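Core protein VP7 (Bluetongue virus, PDB 1BVP) forms trimers that assemble as 260 capsomers on the VP3 scaffold, building the outer layer of the viral core. Local coordinates at residues Q147-I159 with S162-F175. Residues are numbered along the deposited sequence; the frame is centred on the assembly and turned at random.
Sequences QAVTAVVCGPDMI and SLNAGARGDVQQIF
The carbonyl oxygen of A148 takes the backbone N-H of N164, N to O 2.9 Å, in a nearly straight bond with 166° at the hydrogen. Next along the hairpin, T150 and S162 form an antiparallel hydrogen-bonded pair, with S162 N 2.9 Å from T150 O and the return bond from T150 N to S162 O. Between these bonds V149 and L163 make the non-hydrogen-bonded pair, where CD1 of L163 comes to 3.7 Å from CB of V149 on the face that looks toward 167-175. T150 and S162 put their hydroxyls on the other face, bonded to the backbone of R144 and F142.

Beyond N164 a type II turn, closed by A167 N to N164 O, brings the chain back across the hairpin. CB of A167 lands 3.7 Å from CB of A148, and CG1 of V149 leans on the backbone of the next residues, 3.6 Å from R168 O. Farther on, V171 sends CG2 to CB of A151 and CG1 to CD1 of I159. That same I159 methyl also meets CG2 of I174 at 3.9 Å and lies about as close to CE2 and CZ of F175, the I159 and F175 side chains crossing at a slant. CG1 of I174 stands anti to the backbone N (chi1 -177°), and the turn at chi2 (71°) brings CD1 round to CG1 of V153.

All this lies in the antiparallel jelly-roll sandwich of VP7, distinct from its helical domain. The hairpin 149-163 pairs through its second strand with 241-252, while 168-170 is an outermost strand, within this chain, of a second antiparallel sheet, beside 231-234. A167 and the residues following 168-170 pack on the hairpin face that carries V149 and A151, bringing the two sheets together where the F175 ring stands edge-to-face with W225 of strand 223-225.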
loop_
_atom_site.group_PDB
_atom_site.type_symbol
_atom_site.label_atom_id
_atom_site.label_comp_id
_atom_site.label_asym_id
_atom_site.label_seq_id
_atom_site.Cartn_x
_atom_site.Cartn_y
_atom_site.Cartn_z
ATOM N N GLN A 147 0.148 -43.978 10.042
ATOM C CA GLN A 147 -0.604 -43.301 8.996
ATOM C C GLN A 147 0.043 -43.531 7.628
ATOM O O GLN A 147 1.197 -43.947 7.548
ATOM C CB GLN A 147 -0.683 -41.822 9.304
ATOM C CG GLN A 147 -1.487 -41.464 10.531
ATOM C CD GLN A 147 -1.319 -39.984 10.904
ATOM O OE1 GLN A 147 -1.414 -39.613 12.078
ATOM N NE2 GLN A 147 -1.051 -39.139 9.906
ATOM N N ALA A 148 -0.728 -43.351 6.556
ATOM C CA ALA A 148 -0.197 -43.522 5.198
ATOM C C ALA A 148 0.085 -42.175 4.531
ATOM O O ALA A 148 0.720 -42.122 3.473
ATOM C CB ALA A 148 -1.154 -44.326 4.341
ATOM N N VAL A 149 -0.561 -41.124 5.047
ATOM C CA VAL A 149 -0.348 -39.756 4.575
ATOM C C VAL A 149 -0.167 -38.911 5.824
ATOM O O VAL A 149 -0.842 -39.146 6.830
ATOM C CB VAL A 149 -1.488 -39.189 3.634
ATOM C CG1 VAL A 149 -2.375 -40.285 3.116
ATOM C CG2 VAL A 149 -2.274 -38.083 4.286
ATOM N N THR A 150 0.856 -38.055 5.803
ATOM C CA THR A 150 1.150 -37.151 6.908
ATOM C C THR A 150 1.478 -35.749 6.379
ATOM O O THR A 150 2.407 -35.573 5.558
ATOM C CB THR A 150 2.292 -37.672 7.783
ATOM O OG1 THR A 150 1.867 -38.875 8.426
ATOM C CG2 THR A 150 2.648 -36.663 8.864
ATOM N N ALA A 151 0.639 -34.792 6.803
ATOM C CA ALA A 151 0.738 -33.371 6.454
ATOM C C ALA A 151 1.448 -32.686 7.597
ATOM O O ALA A 151 1.121 -32.888 8.769
ATOM C CB ALA A 151 -0.626 -32.773 6.283
ATOM N N VAL A 152 2.336 -31.776 7.266
ATOM C CA VAL A 152 3.094 -31.131 8.312
ATOM C C VAL A 152 3.449 -29.678 7.854
ATOM O O VAL A 152 3.517 -29.425 6.643
ATOM C CB VAL A 152 4.316 -32.094 8.552
ATOM C CG1 VAL A 152 5.609 -31.560 7.996
ATOM C CG2 VAL A 152 4.403 -32.493 9.943
ATOM N N VAL A 153 3.613 -28.719 8.778
ATOM C CA VAL A 153 3.954 -27.362 8.339
ATOM C C VAL A 153 5.453 -27.183 8.161
ATOM O O VAL A 153 6.219 -27.557 9.046
ATOM C CB VAL A 153 3.318 -26.141 9.209
ATOM C CG1 VAL A 153 2.249 -26.593 10.168
ATOM C CG2 VAL A 153 4.380 -25.275 9.901
ATOM N N CYS A 154 5.860 -26.587 7.038
ATOM C CA CYS A 154 7.259 -26.369 6.771
ATOM C C CYS A 154 7.677 -24.934 6.521
ATOM O O CYS A 154 8.801 -24.658 6.093
ATOM C CB CYS A 154 7.689 -27.239 5.614
ATOM S SG CYS A 154 6.677 -27.108 4.200
ATOM N N GLY A 155 6.776 -24.002 6.781
ATOM C CA GLY A 155 7.096 -22.597 6.573
ATOM C C GLY A 155 5.953 -21.807 7.143
ATOM O O GLY A 155 4.940 -22.397 7.549
ATOM N N PRO A 156 6.066 -20.474 7.182
ATOM C CA PRO A 156 5.013 -19.599 7.723
ATOM C C PRO A 156 3.792 -19.598 6.816
ATOM O O PRO A 156 2.696 -19.292 7.263
ATOM C CB PRO A 156 5.667 -18.228 7.720
ATOM C CG PRO A 156 7.156 -18.497 7.570
ATOM C CD PRO A 156 7.197 -19.684 6.677
ATOM N N ASP A 157 3.979 -20.038 5.574
ATOM C CA ASP A 157 2.913 -20.069 4.577
ATOM C C ASP A 157 2.866 -21.379 3.834
ATOM O O ASP A 157 2.248 -21.462 2.763
ATOM C CB ASP A 157 3.182 -18.983 3.529
ATOM C CG ASP A 157 4.489 -19.201 2.757
ATOM O OD1 ASP A 157 5.350 -20.000 3.206
ATOM O OD2 ASP A 157 4.659 -18.548 1.696
ATOM N N MET A 158 3.412 -22.426 4.439
ATOM C CA MET A 158 3.532 -23.678 3.715
ATOM C C MET A 158 3.375 -24.978 4.479
ATOM O O MET A 158 3.743 -25.080 5.660
ATOM C CB MET A 158 4.930 -23.657 3.130
ATOM C CG MET A 158 5.120 -24.515 1.981
ATOM S SD MET A 158 5.555 -23.486 0.627
ATOM C CE MET A 158 4.514 -24.216 -0.434
ATOM N N ILE A 159 2.816 -25.975 3.798
ATOM C CA ILE A 159 2.719 -27.317 4.363
ATOM C C ILE A 159 3.191 -28.289 3.274
ATOM O O ILE A 159 3.210 -27.950 2.064
ATOM C CB ILE A 159 1.292 -27.733 4.813
ATOM C CG1 ILE A 159 0.413 -28.046 3.615
ATOM C CG2 ILE A 159 0.686 -26.707 5.741
ATOM C CD1 ILE A 159 -0.699 -28.982 3.961
ATOM N N SER A 162 3.475 -36.064 2.946
ATOM C CA SER A 162 4.219 -37.275 2.542
ATOM C C SER A 162 3.159 -38.341 2.282
ATOM O O SER A 162 2.291 -38.585 3.133
ATOM C CB SER A 162 5.101 -37.800 3.675
ATOM O OG SER A 162 6.059 -36.866 4.108
ATOM N N LEU A 163 3.205 -38.966 1.119
ATOM C CA LEU A 163 2.240 -40.021 0.789
ATOM C C LEU A 163 2.943 -41.377 0.510
ATOM O O LEU A 163 3.902 -41.438 -0.295
ATOM C CB LEU A 163 1.463 -39.668 -0.497
ATOM C CG LEU A 163 0.509 -38.515 -0.803
ATOM C CD1 LEU A 163 -0.742 -38.651 0.016
ATOM C CD2 LEU A 163 1.196 -37.200 -0.574
ATOM N N ASN A 164 2.479 -42.452 1.159
ATOM C CA ASN A 164 3.004 -43.806 0.886
ATOM C C ASN A 164 2.484 -44.198 -0.515
ATOM O O ASN A 164 1.512 -43.591 -1.021
ATOM C CB ASN A 164 2.492 -44.834 1.907
ATOM C CG ASN A 164 3.356 -44.904 3.160
ATOM O OD1 ASN A 164 4.585 -44.754 3.102
ATOM N ND2 ASN A 164 2.723 -45.159 4.295
ATOM N N ALA A 165 3.132 -45.174 -1.159
ATOM C CA ALA A 165 2.682 -45.604 -2.484
ATOM C C ALA A 165 1.217 -46.020 -2.390
ATOM O O ALA A 165 0.795 -46.661 -1.404
ATOM C CB ALA A 165 3.523 -46.728 -2.988
ATOM N N GLY A 166 0.429 -45.561 -3.360
ATOM C CA GLY A 166 -0.996 -45.859 -3.392
ATOM C C GLY A 166 -1.902 -45.196 -2.357
ATOM O O GLY A 166 -3.124 -45.379 -2.435
ATOM N N ALA A 167 -1.341 -44.415 -1.425
ATOM C CA ALA A 167 -2.122 -43.752 -0.359
ATOM C C ALA A 167 -3.033 -42.571 -0.775
ATOM O O ALA A 167 -2.865 -41.946 -1.839
ATOM C CB ALA A 167 -1.203 -43.337 0.797
ATOM N N ARG A 168 -4.029 -42.305 0.063
ATOM C CA ARG A 168 -4.998 -41.235 -0.160
ATOM C C ARG A 168 -5.519 -40.803 1.200
ATOM O O ARG A 168 -5.583 -41.613 2.135
ATOM C CB ARG A 168 -6.149 -41.710 -1.047
ATOM C CG ARG A 168 -6.699 -43.069 -0.667
ATOM C CD ARG A 168 -8.004 -43.375 -1.371
ATOM N NE ARG A 168 -7.973 -43.002 -2.786
ATOM C CZ ARG A 168 -9.017 -42.518 -3.464
ATOM N NH1 ARG A 168 -10.194 -42.345 -2.863
ATOM N NH2 ARG A 168 -8.886 -42.194 -4.746
ATOM N N GLY A 169 -5.820 -39.510 1.325
ATOM C CA GLY A 169 -6.313 -38.968 2.581
ATOM C C GLY A 169 -6.730 -37.515 2.494
ATOM O O GLY A 169 -6.518 -36.837 1.483
ATOM N N ASP A 170 -7.403 -37.059 3.541
ATOM C CA ASP A 170 -7.884 -35.684 3.626
ATOM C C ASP A 170 -6.850 -34.904 4.421
ATOM O O ASP A 170 -6.363 -35.357 5.456
ATOM C CB ASP A 170 -9.257 -35.627 4.306
ATOM C CG ASP A 170 -10.411 -35.987 3.358
ATOM O OD1 ASP A 170 -10.181 -36.237 2.131
ATOM O OD2 ASP A 170 -11.569 -36.000 3.863
ATOM N N VAL A 171 -6.601 -33.681 3.999
ATOM C CA VAL A 171 -5.571 -32.885 4.617
ATOM C C VAL A 171 -6.039 -31.562 5.274
ATOM O O VAL A 171 -5.296 -30.941 6.041
ATOM C CB VAL A 171 -4.499 -32.709 3.532
ATOM C CG1 VAL A 171 -3.822 -31.418 3.626
ATOM C CG2 VAL A 171 -3.531 -33.829 3.627
ATOM N N GLN A 172 -7.308 -31.213 5.096
ATOM C CA GLN A 172 -7.839 -29.963 5.636
ATOM C C GLN A 172 -7.653 -29.594 7.099
ATOM O O GLN A 172 -7.509 -28.422 7.395
ATOM C CB GLN A 172 -9.312 -29.852 5.346
ATOM C CG GLN A 172 -10.100 -30.943 6.005
ATOM C CD GLN A 172 -10.474 -32.030 5.040
ATOM O OE1 GLN A 172 -9.855 -32.193 3.972
ATOM N NE2 GLN A 172 -11.534 -32.745 5.370
ATOM N N GLN A 173 -7.685 -30.549 8.019
ATOM C CA GLN A 173 -7.569 -30.203 9.430
ATOM C C GLN A 173 -6.304 -29.498 9.856
ATOM O O GLN A 173 -6.283 -28.873 10.921
ATOM C CB GLN A 173 -7.884 -31.390 10.367
ATOM C CG GLN A 173 -7.197 -32.720 10.041
ATOM C CD GLN A 173 -7.698 -33.403 8.730
ATOM O OE1 GLN A 173 -8.812 -33.139 8.237
ATOM N NE2 GLN A 173 -6.858 -34.281 8.170
ATOM N N ILE A 174 -5.257 -29.572 9.040
ATOM C CA ILE A 174 -3.970 -28.922 9.376
ATOM C C ILE A 174 -4.167 -27.394 9.295
ATOM O O ILE A 174 -3.522 -26.618 10.023
ATOM C CB ILE A 174 -2.820 -29.439 8.403
ATOM C CG1 ILE A 174 -1.453 -28.858 8.737
ATOM C CG2 ILE A 174 -3.116 -29.092 6.958
ATOM C CD1 ILE A 174 -0.860 -29.382 9.988
ATOM N N PHE A 175 -5.110 -26.997 8.435
ATOM C CA PHE A 175 -5.479 -25.606 8.189
ATOM C C PHE A 175 -6.522 -25.032 9.140
ATOM O O PHE A 175 -6.660 -23.809 9.238
ATOM C CB PHE A 175 -6.064 -25.457 6.793
ATOM C CG PHE A 175 -5.076 -25.651 5.697
ATOM C CD1 PHE A 175 -4.263 -24.602 5.282
ATOM C CD2 PHE A 175 -4.974 -26.868 5.047
ATOM C CE1 PHE A 175 -3.359 -24.764 4.226
ATOM C CE2 PHE A 175 -4.075 -27.046 3.991
ATOM C CZ PHE A 175 -3.269 -25.997 3.579
#